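PDB 6TO1: minor fimbrium subunit Mfa5 from Porphyromonas gingivalis ATCC 33277, which serves as an accessory subunit of the minor fimbriae, surface pili that mediate biofilm formation and adhesion to host cells and other oral bacteria. Local coordinates for residues A83-V88 / Q402-G407; T114-T119 / S462-I467; H229-S234 / H359-D364. All coordinates share one frame; numbering follows the deposited sequence.

Contact 1 (A83-V88 / Q402-G407); sequences ASPPVV and QTINIG
One water ties Val88 to Gly407: it donates a hydrogen bond to Val88 O and another to Gly407 O, 2.7 Å from each. No direct polar bond joins the two segments, and the rest of the meeting is aliphatic. Val88 is wedged in with both methyls at work. Its CG1, anti to the backbone N (chi1 172°), lies 3.8 Å from Gly407 CA, while CG2 turns to Ile404 and meets Ile404 CG2 at 3.5 Å. These two side chains slide past each other in opposite directions. The same Val88 CG2 also lies 3.6 Å from Ile406 O, a buried carbonyl for which the model holds no hydrogen-bonding partner. Further back, the other branch of Ile404 reaches the proline: CD1 touches Pro85 CG at 3.7 Å, the two side chains crossing at about a right angle. Backbone bonds from Gln402 to Val124 and from Ile404 to Val122 put another connecting segment beside 402-407, and Ser511 and Asn512 hold 83-88. This is a domain linker: residues 402-407 return the chain from the inserted von Willebrand factor A domain to strand 408-417 of the beta domain, and 83-88 lies against that junction.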
ATOM      1  N   ALA A  83      -5.734 -12.812 -10.513  1.00 59.15           N
ATOM      2  CA  ALA A  83      -5.254 -13.090  -9.165  1.00 34.74           C
ATOM      3  C   ALA A  83      -5.110 -11.790  -8.392  1.00 50.33           C
ATOM      4  O   ALA A  83      -4.793 -10.736  -8.957  1.00 40.96           O
ATOM      5  CB  ALA A  83      -3.908 -13.819  -9.198  1.00 40.78           C
ATOM      6  N   SER A  84      -5.332 -11.867  -7.097  1.00 42.76           N
ATOM      7  CA  SER A  84      -5.244 -10.650  -6.303  1.00 35.79           C
ATOM      8  C   SER A  84      -3.792 -10.366  -5.929  1.00 29.64           C
ATOM      9  O   SER A  84      -3.043 -11.282  -5.590  1.00 32.39           O
ATOM     10  CB  SER A  84      -6.099 -10.770  -5.047  1.00 39.09           C
ATOM     11  OG  SER A  84      -7.476 -10.707  -5.363  1.00 65.42           O
ATOM     12  N   PRO A  85      -3.370  -9.111  -5.979  1.00 24.13           N
ATOM     13  CA  PRO A  85      -2.016  -8.778  -5.554  1.00 20.70           C
ATOM     14  C   PRO A  85      -1.879  -8.943  -4.050  1.00 27.88           C
ATOM     15  O   PRO A  85      -2.891  -9.014  -3.341  1.00 22.21           O
ATOM     16  CB  PRO A  85      -1.869  -7.307  -5.955  1.00 23.52           C
ATOM     17  CG  PRO A  85      -3.234  -6.783  -5.934  1.00 27.67           C
ATOM     18  CD  PRO A  85      -4.154  -7.906  -6.337  1.00 25.60           C
ATOM     19  N   PRO A  86      -0.651  -8.986  -3.530  1.00 23.82           N
ATOM     20  CA  PRO A  86      -0.473  -8.938  -2.072  1.00 20.07           C
ATOM     21  C   PRO A  86      -1.133  -7.703  -1.467  1.00 22.49           C
ATOM     22  O   PRO A  86      -1.229  -6.650  -2.103  1.00 21.80           O
ATOM     23  CB  PRO A  86       1.046  -8.882  -1.895  1.00 24.30           C
ATOM     24  CG  PRO A  86       1.614  -9.475  -3.206  1.00 28.78           C
ATOM     25  CD  PRO A  86       0.636  -8.963  -4.249  1.00 32.88           C
ATOM     26  N   VAL A  87      -1.547  -7.838  -0.216  1.00 21.46           N
ATOM     27  CA  VAL A  87      -2.138  -6.724   0.537  1.00 20.13           C
ATOM     28  C   VAL A  87      -1.047  -5.777   1.023  1.00 20.92           C
ATOM     29  O   VAL A  87       0.016  -6.213   1.501  1.00 18.72           O
ATOM     30  CB  VAL A  87      -2.952  -7.269   1.724  1.00 22.08           C
ATOM     31  CG1 VAL A  87      -3.363  -6.098   2.673  1.00 22.78           C
ATOM     32  CG2 VAL A  87      -4.167  -8.049   1.243  1.00 29.75           C
ATOM     33  N   VAL A  88      -1.320  -4.474   0.953  1.00 20.71           N
ATOM     34  CA  VAL A  88      -0.349  -3.467   1.407  1.00 21.14           C
ATOM     35  C   VAL A  88      -0.254  -3.513   2.930  1.00 19.54           C
ATOM     36  O   VAL A  88      -1.304  -3.453   3.620  1.00 19.80           O
ATOM     37  CB  VAL A  88      -0.757  -2.069   0.936  1.00 19.45           C
ATOM     38  CG1 VAL A  88       0.164  -1.015   1.584  1.00 22.44           C
ATOM     39  CG2 VAL A  88      -0.698  -1.955  -0.569  1.00 21.24           C
ATOM     40  N   GLN A 402       3.785  -3.209 -11.672  0.69 25.01           N
ATOM     41  CA  GLN A 402       2.886  -2.307 -10.976  0.69 28.44           C
ATOM     42  C   GLN A 402       3.232  -2.253  -9.493  0.69 25.97           C
ATOM     43  O   GLN A 402       3.709  -3.223  -8.904  0.69 22.38           O
ATOM     44  CB  GLN A 402       1.442  -2.780 -11.150  0.69 28.76           C
ATOM     45  CG  GLN A 402       0.416  -1.925 -10.427  0.69 29.42           C
ATOM     46  CD  GLN A 402      -0.998  -2.487 -10.485  0.69 30.17           C
ATOM     47  OE1 GLN A 402      -1.242  -3.606 -10.960  0.69 37.08           O
ATOM     48  NE2 GLN A 402      -1.940  -1.700 -10.006  0.69 19.35           N
ATOM     49  N   THR A 403       2.960  -1.109  -8.885  1.00 24.30           N
ATOM     50  CA  THR A 403       2.932  -0.990  -7.437  1.00 23.53           C
ATOM     51  C   THR A 403       1.539  -0.532  -7.033  1.00 23.54           C
ATOM     52  O   THR A 403       0.906   0.267  -7.741  1.00 28.34           O
ATOM     53  CB  THR A 403       3.982  -0.013  -6.919  1.00 33.96           C
ATOM     54  OG1 THR A 403       3.761   1.260  -7.515  1.00 35.40           O
ATOM     55  CG2 THR A 403       5.379  -0.508  -7.264  1.00 31.65           C
ATOM     56  N   ILE A 404       1.059  -1.059  -5.909  1.00 20.20           N
ATOM     57  CA  ILE A 404      -0.276  -0.760  -5.426  1.00 20.08           C
ATOM     58  C   ILE A 404      -0.309   0.663  -4.864  1.00 24.45           C
ATOM     59  O   ILE A 404       0.532   1.054  -4.046  1.00 24.74           O
ATOM     60  CB  ILE A 404      -0.699  -1.800  -4.383  1.00 17.54           C
ATOM     61  CG1 ILE A 404      -0.727  -3.216  -4.966  1.00 20.31           C
ATOM     62  CG2 ILE A 404      -2.059  -1.440  -3.795  1.00 23.27           C
ATOM     63  CD1 ILE A 404      -1.703  -3.377  -6.152  1.00 24.41           C
ATOM     64  N   ASN A 405      -1.295   1.444  -5.304  0.51 22.77           N
ATOM     65  CA  ASN A 405      -1.356   2.873  -5.018  0.51 23.03           C
ATOM     66  C   ASN A 405      -2.005   3.185  -3.677  0.51 23.59           C
ATOM     67  O   ASN A 405      -1.599   4.139  -3.007  0.51 24.87           O
ATOM     68  CB  ASN A 405      -2.118   3.587  -6.149  0.51 27.59           C
ATOM     69  CG  ASN A 405      -2.216   5.095  -5.949  0.51 28.41           C
ATOM     70  OD1 ASN A 405      -1.210   5.783  -5.756  0.51 30.06           O
ATOM     71  ND2 ASN A 405      -3.436   5.617  -6.019  0.51 34.05           N
ATOM     72  N   ILE A 406      -3.009   2.415  -3.282  1.00 26.57           N
ATOM     73  CA  ILE A 406      -3.772   2.678  -2.064  1.00 27.45           C
ATOM     74  C   ILE A 406      -3.377   1.679  -0.987  1.00 28.32           C
ATOM     75  O   ILE A 406      -3.317   0.467  -1.231  1.00 34.26           O
ATOM     76  CB  ILE A 406      -5.284   2.601  -2.311  1.00 33.80           C
ATOM     77  CG1 ILE A 406      -5.759   3.572  -3.388  1.00 35.18           C
ATOM     78  CG2 ILE A 406      -6.037   2.844  -0.989  1.00 34.07           C
ATOM     79  CD1 ILE A 406      -5.490   4.987  -3.115  1.00 43.74           C
ATOM     80  N   GLY A 407      -3.144   2.179   0.222  1.00 23.31           N
ATOM     81  CA  GLY A 407      -2.834   1.309   1.334  1.00 21.83           C
ATOM     82  C   GLY A 407      -4.065   0.986   2.153  1.00 25.67           C
ATOM     83  O   GLY A 407      -4.289  -0.164   2.521  1.00 22.18           O
TER
HETATM   84  O   HOH W   1      -3.867  -2.763   3.062  1.00 19.32           O

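Contact 2 (T114-T119 / S462-I467); sequences TLKITT and SSEATI
Thr114 meets strand 463-473 within an antiparallel pairing in one sheet of a beta sandwich, the two strands running at 165° to each other. Thr114 CG2 stands 4.2 Å from Thr466 CG2, while its OG1 bonds to Thr468. At Leu115, a hydrogen-bonded pair with Ile467, N and O both bond across, and Leu115 CB rests on Ile467 CG1 at 4.0 Å. Lys116 turns to the other face, where it lies side by side with Thr466. With CG anti to the backbone N (chi1 -180°), Lys116 CG packs on Thr466 CG2 at 3.6 Å. The Lys116 chain then bends toward Glu464, but the salt bridge from NZ to OE2 is long, and it is doubtful because Glu464 was modelled in two conformers. Ile117 exchanges two backbone bonds with Ala465; the shorter, from Ala465 N to Ile117 O, measures 2.8 Å. Leu115, Ile117, Ala465 and Ile467 share the inner face, packing on Val413 and Trp454 of the facing sheet. Thr118 and Glu464 form a non-hydrogen-bonded pair on the Lys116 face. At the end, Ser462 and Ser463 both oppose Thr119 in a G1 beta bulge. Thr119 N donates to Ser463 O at 2.9 Å, and Ser463 N returns a bent bond to Thr119 OG1 and a longer, loose one to Thr119 O. That hydroxyl sits between backbone N and carbonyl carbon (chi1 55°), 3.0 Å from Ser463 N, and also bonds to Leu460 O.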
ATOM      1  N   THR A 114       0.041  11.415  19.856  1.00 21.14           N
ATOM      2  CA  THR A 114      -0.044  11.212  18.417  1.00 19.02           C
ATOM      3  C   THR A 114      -0.486   9.777  18.174  1.00 20.94           C
ATOM      4  O   THR A 114       0.038   8.868  18.813  1.00 19.30           O
ATOM      5  CB  THR A 114       1.292  11.450  17.726  1.00 20.85           C
ATOM      6  OG1 THR A 114       1.615  12.844  17.741  1.00 24.43           O
ATOM      7  CG2 THR A 114       1.206  10.976  16.244  1.00 20.58           C
ATOM      8  N   LEU A 115      -1.467   9.593  17.289  1.00 21.87           N
ATOM      9  CA  LEU A 115      -1.832   8.296  16.731  1.00 18.26           C
ATOM     10  C   LEU A 115      -1.417   8.305  15.268  1.00 19.73           C
ATOM     11  O   LEU A 115      -1.713   9.266  14.542  1.00 18.20           O
ATOM     12  CB  LEU A 115      -3.330   8.029  16.852  1.00 19.94           C
ATOM     13  CG  LEU A 115      -3.795   7.647  18.260  1.00 22.39           C
ATOM     14  CD1 LEU A 115      -3.913   8.960  19.055  1.00 24.01           C
ATOM     15  CD2 LEU A 115      -5.082   6.886  18.207  1.00 26.28           C
ATOM     16  N   LYS A 116      -0.724   7.253  14.846  1.00 21.19           N
ATOM     17  CA  LYS A 116      -0.076   7.230  13.542  1.00 22.31           C
ATOM     18  C   LYS A 116      -0.371   5.912  12.843  1.00 19.94           C
ATOM     19  O   LYS A 116      -0.292   4.838  13.454  1.00 19.55           O
ATOM     20  CB  LYS A 116       1.422   7.408  13.694  1.00 20.79           C
ATOM     21  CG  LYS A 116       2.209   7.406  12.392  1.00 27.52           C
ATOM     22  CD  LYS A 116       3.712   7.292  12.665  1.00 31.40           C
ATOM     23  CE  LYS A 116       4.329   8.594  13.129  1.00 48.78           C
ATOM     24  NZ  LYS A 116       5.780   8.438  13.462  1.00 54.62           N
ATOM     25  N   ILE A 117      -0.715   6.018  11.566  1.00 22.17           N
ATOM     26  CA  ILE A 117      -0.972   4.887  10.689  1.00 20.21           C
ATOM     27  C   ILE A 117       0.073   4.955   9.585  1.00 17.13           C
ATOM     28  O   ILE A 117       0.199   5.987   8.917  1.00 23.27           O
ATOM     29  CB  ILE A 117      -2.390   4.941  10.092  1.00 20.84           C
ATOM     30  CG1 ILE A 117      -3.452   5.014  11.181  1.00 21.51           C
ATOM     31  CG2 ILE A 117      -2.607   3.705   9.202  1.00 22.51           C
ATOM     32  CD1 ILE A 117      -4.854   5.426  10.620  1.00 22.46           C
ATOM     33  N   THR A 118       0.792   3.858   9.373  1.00 18.70           N
ATOM     34  CA  THR A 118       1.827   3.792   8.356  1.00 20.11           C
ATOM     35  C   THR A 118       1.501   2.672   7.375  1.00 16.53           C
ATOM     36  O   THR A 118       1.168   1.549   7.780  1.00 21.09           O
ATOM     37  CB  THR A 118       3.209   3.552   8.971  1.00 25.58           C
ATOM     38  OG1 THR A 118       3.519   4.615   9.868  1.00 27.95           O
ATOM     39  CG2 THR A 118       4.271   3.538   7.882  1.00 29.88           C
ATOM     40  N   THR A 119       1.573   2.997   6.099  1.00 19.57           N
ATOM     41  CA  THR A 119       1.389   2.031   5.027  1.00 22.52           C
ATOM     42  C   THR A 119       2.733   1.788   4.355  1.00 25.35           C
ATOM     43  O   THR A 119       3.548   2.699   4.205  1.00 23.69           O
ATOM     44  CB  THR A 119       0.384   2.530   3.987  1.00 19.37           C
ATOM     45  OG1 THR A 119       0.794   3.810   3.510  1.00 22.37           O
ATOM     46  CG2 THR A 119      -1.011   2.642   4.580  1.00 22.38           C
ATOM     47  N   SER A 462       2.978   3.604   1.061  1.00 21.61           N
ATOM     48  CA  SER A 462       4.254   4.228   1.403  1.00 25.51           C
ATOM     49  C   SER A 462       4.021   5.611   2.013  1.00 27.07           C
ATOM     50  O   SER A 462       4.644   6.603   1.636  1.00 26.28           O
ATOM     51  CB  SER A 462       5.173   4.304   0.181  1.00 29.06           C
ATOM     52  OG  SER A 462       5.422   2.993  -0.302  1.00 27.84           O
ATOM     53  N   SER A 463       3.099   5.667   2.972  1.00 21.68           N
ATOM     54  CA  SER A 463       2.647   6.946   3.511  1.00 21.47           C
ATOM     55  C   SER A 463       2.402   6.819   5.004  1.00 24.48           C
ATOM     56  O   SER A 463       2.417   5.726   5.574  1.00 22.33           O
ATOM     57  CB  SER A 463       1.349   7.421   2.838  1.00 28.14           C
ATOM     58  OG  SER A 463       1.551   7.722   1.470  1.00 30.21           O
ATOM     59  N   GLU A 464       2.169   7.960   5.658  0.52 24.82           N
ATOM     60  CA  GLU A 464       1.768   7.951   7.058  0.52 26.28           C
ATOM     61  C   GLU A 464       0.683   8.995   7.272  0.52 24.37           C
ATOM     62  O   GLU A 464       0.717  10.070   6.664  0.52 24.36           O
ATOM     63  CB  GLU A 464       2.953   8.211   8.006  0.52 31.06           C
ATOM     64  CG  GLU A 464       3.510   9.620   8.002  0.52 31.11           C
ATOM     65  CD  GLU A 464       4.222   9.980   9.312  0.52 33.66           C
ATOM     66  OE1 GLU A 464       3.940  11.063   9.886  0.52 33.37           O
ATOM     67  OE2 GLU A 464       5.059   9.177   9.769  0.52 33.48           O
ATOM     68  N   ALA A 465      -0.275   8.663   8.134  1.00 22.52           N
ATOM     69  CA  ALA A 465      -1.354   9.556   8.534  1.00 20.98           C
ATOM     70  C   ALA A 465      -1.299   9.721  10.053  1.00 20.85           C
ATOM     71  O   ALA A 465      -1.004   8.765  10.785  1.00 21.39           O
ATOM     72  CB  ALA A 465      -2.710   9.011   8.085  1.00 25.54           C
ATOM     73  N   THR A 466      -1.527  10.943  10.528  1.00 21.84           N
ATOM     74  CA  THR A 466      -1.416  11.190  11.961  1.00 19.00           C
ATOM     75  C   THR A 466      -2.483  12.164  12.428  1.00 20.56           C
ATOM     76  O   THR A 466      -2.977  12.997  11.665  1.00 21.98           O
ATOM     77  CB  THR A 466      -0.045  11.777  12.352  1.00 23.48           C
ATOM     78  OG1 THR A 466       0.163  13.003  11.624  1.00 27.85           O
ATOM     79  CG2 THR A 466       1.049  10.821  12.085  1.00 26.89           C
ATOM     80  N   ILE A 467      -2.890  11.984  13.683  1.00 21.88           N
ATOM     81  CA  ILE A 467      -3.584  13.010  14.438  1.00 21.62           C
ATOM     82  C   ILE A 467      -2.759  13.232  15.696  1.00 22.65           C
ATOM     83  O   ILE A 467      -2.140  12.302  16.236  1.00 20.33           O
ATOM     84  CB  ILE A 467      -5.037  12.671  14.811  1.00 27.97           C
ATOM     85  CG1 ILE A 467      -5.112  11.487  15.759  1.00 27.46           C
ATOM     86  CG2 ILE A 467      -5.882  12.441  13.550  1.00 26.94           C
ATOM     87  CD1 ILE A 467      -6.521  11.238  16.241  1.00 35.00           C
TER
HETATM   88  O   HOH W   2       6.990   9.097  11.264  1.00 54.04           O

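Contact 3 (H229-S234 / H359-D364); sequences HIILMS and HTIGYD
His359 has more surface covered by this contact than any other residue in it, and its ring meets His229 rim to rim. The NE2 of His359 lies 2.8 Å from His229 ND1 in a hydrogen bond that either could donate, with His229 ND1 at the edge of the His359 ring and near its plane. The two planes are turned by 29°, and neither ring covers the face of the other. The CD2 of His359 comes 4.0 Å from Ile231 CG1. Phe397 adds an edge-to-face ring partner. In the backbone, His359 N donates to Ile230 O and Leu232 N to His359 O, part of the parallel pairing of strands 227-234 and 357-362 in the von Willebrand factor A sheet.

Where the second strand ends, Tyr363 takes over. Its N bonds to Ser234 O at 3.0 Å from well above the carbonyl plane, and the same oxygen lies at the edge of the tyrosine ring, in its plane. The ring crosses Met233 at a slant, with CE2 3.6 Å from Met233 CB and OH 3.5 Å from Met233 CE; that hydroxyl bonds to Ser152 on helix 143-160.

Ser234 sends its OG to Asp133, its side chain about 6 Å from the magnesium held by Ser135, Ser137 and Thr207. This is consistent with a second-shell place in a MIDAS-like site. At the opposite end, the histidine bond needs one nitrogen bare of hydrogen to accept it, so the pair would probably carry at most one positive charge.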
ATOM      1  N   HIS A 229       3.030 -11.661 -19.058  1.00 15.85           N
ATOM      2  CA  HIS A 229       3.245 -11.043 -20.357  1.00 19.11           C
ATOM      3  C   HIS A 229       4.079 -11.933 -21.269  1.00 17.12           C
ATOM      4  O   HIS A 229       5.053 -12.546 -20.831  1.00 18.11           O
ATOM      5  CB  HIS A 229       3.996  -9.703 -20.245  1.00 18.50           C
ATOM      6  CG  HIS A 229       3.318  -8.679 -19.398  1.00 22.36           C
ATOM      7  ND1 HIS A 229       2.552  -7.663 -19.931  1.00 18.92           N
ATOM      8  CD2 HIS A 229       3.296  -8.503 -18.058  1.00 26.38           C
ATOM      9  CE1 HIS A 229       2.110  -6.887 -18.956  1.00 24.88           C
ATOM     10  NE2 HIS A 229       2.536  -7.387 -17.807  1.00 22.09           N
ATOM     11  N   ILE A 230       3.699 -11.983 -22.541  1.00 17.87           N
ATOM     12  CA  ILE A 230       4.526 -12.539 -23.608  1.00 18.64           C
ATOM     13  C   ILE A 230       4.878 -11.404 -24.548  1.00 18.87           C
ATOM     14  O   ILE A 230       3.989 -10.670 -24.995  1.00 18.87           O
ATOM     15  CB  ILE A 230       3.814 -13.673 -24.362  1.00 15.44           C
ATOM     16  CG1 ILE A 230       3.535 -14.813 -23.391  1.00 17.61           C
ATOM     17  CG2 ILE A 230       4.617 -14.101 -25.586  1.00 17.31           C
ATOM     18  CD1 ILE A 230       2.615 -15.914 -23.974  1.00 23.03           C
ATOM     19  N   ILE A 231       6.170 -11.253 -24.839  1.00 15.58           N
ATOM     20  CA  ILE A 231       6.653 -10.250 -25.783  1.00 16.27           C
ATOM     21  C   ILE A 231       7.222 -10.971 -27.002  1.00 19.07           C
ATOM     22  O   ILE A 231       8.246 -11.649 -26.898  1.00 20.24           O
ATOM     23  CB  ILE A 231       7.728  -9.340 -25.154  1.00 18.59           C
ATOM     24  CG1 ILE A 231       7.190  -8.609 -23.934  1.00 20.71           C
ATOM     25  CG2 ILE A 231       8.303  -8.361 -26.208  1.00 18.25           C
ATOM     26  CD1 ILE A 231       8.334  -8.045 -23.013  1.00 21.12           C
ATOM     27  N   LEU A 232       6.611 -10.766 -28.170  1.00 18.43           N
ATOM     28  CA  LEU A 232       7.066 -11.383 -29.407  1.00 19.82           C
ATOM     29  C   LEU A 232       7.774 -10.347 -30.259  1.00 16.21           C
ATOM     30  O   LEU A 232       7.202  -9.310 -30.590  1.00 17.64           O
ATOM     31  CB  LEU A 232       5.886 -11.982 -30.187  1.00 16.69           C
ATOM     32  CG  LEU A 232       6.159 -12.572 -31.550  1.00 16.92           C
ATOM     33  CD1 LEU A 232       7.062 -13.795 -31.480  1.00 19.15           C
ATOM     34  CD2 LEU A 232       4.798 -12.901 -32.212  1.00 16.83           C
ATOM     35  N   MET A 233       9.007 -10.649 -30.636  1.00 16.40           N
ATOM     36  CA  MET A 233       9.857  -9.776 -31.430  1.00 15.83           C
ATOM     37  C   MET A 233      10.106 -10.487 -32.752  1.00 18.67           C
ATOM     38  O   MET A 233      10.838 -11.484 -32.799  1.00 19.15           O
ATOM     39  CB  MET A 233      11.167  -9.495 -30.685  1.00 16.63           C
ATOM     40  CG  MET A 233      10.937  -8.665 -29.430  1.00 18.39           C
ATOM     41  SD  MET A 233      12.132  -8.894 -28.095  1.00 20.77           S
ATOM     42  CE  MET A 233      13.640  -8.430 -28.938  1.00 24.69           C
ATOM     43  N   SER A 234       9.490 -10.003 -33.821  1.00 19.28           N
ATOM     44  CA  SER A 234       9.510 -10.749 -35.069  1.00 15.80           C
ATOM     45  C   SER A 234       9.399  -9.780 -36.232  1.00 16.81           C
ATOM     46  O   SER A 234       8.877  -8.678 -36.084  1.00 18.77           O
ATOM     47  CB  SER A 234       8.363 -11.774 -35.094  1.00 18.15           C
ATOM     48  OG  SER A 234       8.274 -12.373 -36.379  1.00 19.40           O
ATOM     49  N   HIS A 359       2.348  -8.690 -26.244  1.00 19.08           N
ATOM     50  CA  HIS A 359       2.956  -7.565 -26.932  1.00 17.26           C
ATOM     51  C   HIS A 359       3.689  -8.065 -28.169  1.00 17.92           C
ATOM     52  O   HIS A 359       4.380  -9.090 -28.113  1.00 17.96           O
ATOM     53  CB  HIS A 359       3.975  -6.856 -26.048  1.00 18.73           C
ATOM     54  CG  HIS A 359       3.503  -6.603 -24.659  1.00 20.45           C
ATOM     55  ND1 HIS A 359       3.086  -5.357 -24.239  1.00 20.15           N
ATOM     56  CD2 HIS A 359       3.390  -7.423 -23.589  1.00 20.40           C
ATOM     57  CE1 HIS A 359       2.725  -5.430 -22.970  1.00 19.15           C
ATOM     58  NE2 HIS A 359       2.911  -6.669 -22.549  1.00 23.57           N
ATOM     59  N   THR A 360       3.569  -7.346 -29.274  1.00 18.07           N
ATOM     60  CA  THR A 360       4.317  -7.728 -30.461  1.00 18.67           C
ATOM     61  C   THR A 360       5.080  -6.514 -30.960  1.00 20.94           C
ATOM     62  O   THR A 360       4.607  -5.382 -30.893  1.00 19.60           O
ATOM     63  CB  THR A 360       3.424  -8.280 -31.587  1.00 17.29           C
ATOM     64  OG1 THR A 360       2.435  -7.299 -31.912  1.00 16.65           O
ATOM     65  CG2 THR A 360       2.746  -9.553 -31.159  1.00 16.98           C
ATOM     66  N   ILE A 361       6.258  -6.772 -31.505  1.00 16.92           N
ATOM     67  CA  ILE A 361       7.155  -5.728 -31.981  1.00 14.34           C
ATOM     68  C   ILE A 361       7.590  -6.139 -33.370  1.00 17.02           C
ATOM     69  O   ILE A 361       8.152  -7.219 -33.545  1.00 19.69           O
ATOM     70  CB  ILE A 361       8.368  -5.553 -31.049  1.00 18.60           C
ATOM     71  CG1 ILE A 361       7.893  -5.284 -29.626  1.00 22.02           C
ATOM     72  CG2 ILE A 361       9.259  -4.459 -31.562  1.00 20.57           C
ATOM     73  CD1 ILE A 361       9.034  -5.262 -28.624  1.00 23.74           C
ATOM     74  N   GLY A 362       7.345  -5.283 -34.361  1.00 19.70           N
ATOM     75  CA  GLY A 362       7.581  -5.637 -35.744  1.00 17.60           C
ATOM     76  C   GLY A 362       8.888  -5.046 -36.238  1.00 20.31           C
ATOM     77  O   GLY A 362       9.048  -3.827 -36.283  1.00 20.61           O
ATOM     78  N   TYR A 363       9.818  -5.917 -36.612  1.00 19.57           N
ATOM     79  CA  TYR A 363      11.158  -5.488 -37.008  1.00 21.20           C
ATOM     80  C   TYR A 363      11.341  -5.290 -38.515  1.00 25.80           C
ATOM     81  O   TYR A 363      12.437  -4.912 -38.945  1.00 25.70           O
ATOM     82  CB  TYR A 363      12.186  -6.492 -36.458  1.00 19.64           C
ATOM     83  CG  TYR A 363      12.396  -6.299 -34.972  1.00 22.84           C
ATOM     84  CD1 TYR A 363      13.504  -5.622 -34.482  1.00 19.49           C
ATOM     85  CD2 TYR A 363      11.443  -6.744 -34.053  1.00 22.89           C
ATOM     86  CE1 TYR A 363      13.679  -5.434 -33.139  1.00 21.07           C
ATOM     87  CE2 TYR A 363      11.602  -6.533 -32.714  1.00 20.22           C
ATOM     88  CZ  TYR A 363      12.721  -5.893 -32.254  1.00 23.23           C
ATOM     89  OH  TYR A 363      12.863  -5.683 -30.911  1.00 23.91           O
ATOM     90  N   ASP A 364      10.309  -5.513 -39.324  1.00 22.35           N
ATOM     91  CA  ASP A 364      10.315  -5.120 -40.737  1.00 21.81           C
ATOM     92  C   ASP A 364       9.836  -3.669 -40.788  1.00 23.16           C
ATOM     93  O   ASP A 364       8.654  -3.393 -40.549  1.00 21.93           O
ATOM     94  CB  ASP A 364       9.408  -6.035 -41.557  1.00 20.35           C
ATOM     95  CG  ASP A 364       9.435  -5.726 -43.050  1.00 26.20           C
ATOM     96  OD1 ASP A 364       9.856  -4.622 -43.432  1.00 26.39           O
ATOM     97  OD2 ASP A 364       9.033  -6.609 -43.831  1.00 23.22           O
TER

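Overall arrangement
Contact 3 is core, nine of its eleven touching residues being buried, and pairs two parallel strands of the mixed sheet of the von Willebrand factor A domain. Contact 2 belongs to the antiparallel beta domain, half buried, with a mostly apolar inner face and an outer one of Lys116, Thr118, Glu464 and Thr466. Contact 1, at the junction of the two domains, relies on aliphatic packing and a bridging water where the others rely on backbone pairing. Contacts 1 and 2 adjoin: Gly407 CA lies 4.0 Å from Thr119 CG2. Contact 3 stands apart, its centre about 44 Å from that of contact 2, and is nested in sequence inside the loops that both other contacts close, as suits an inserted domain.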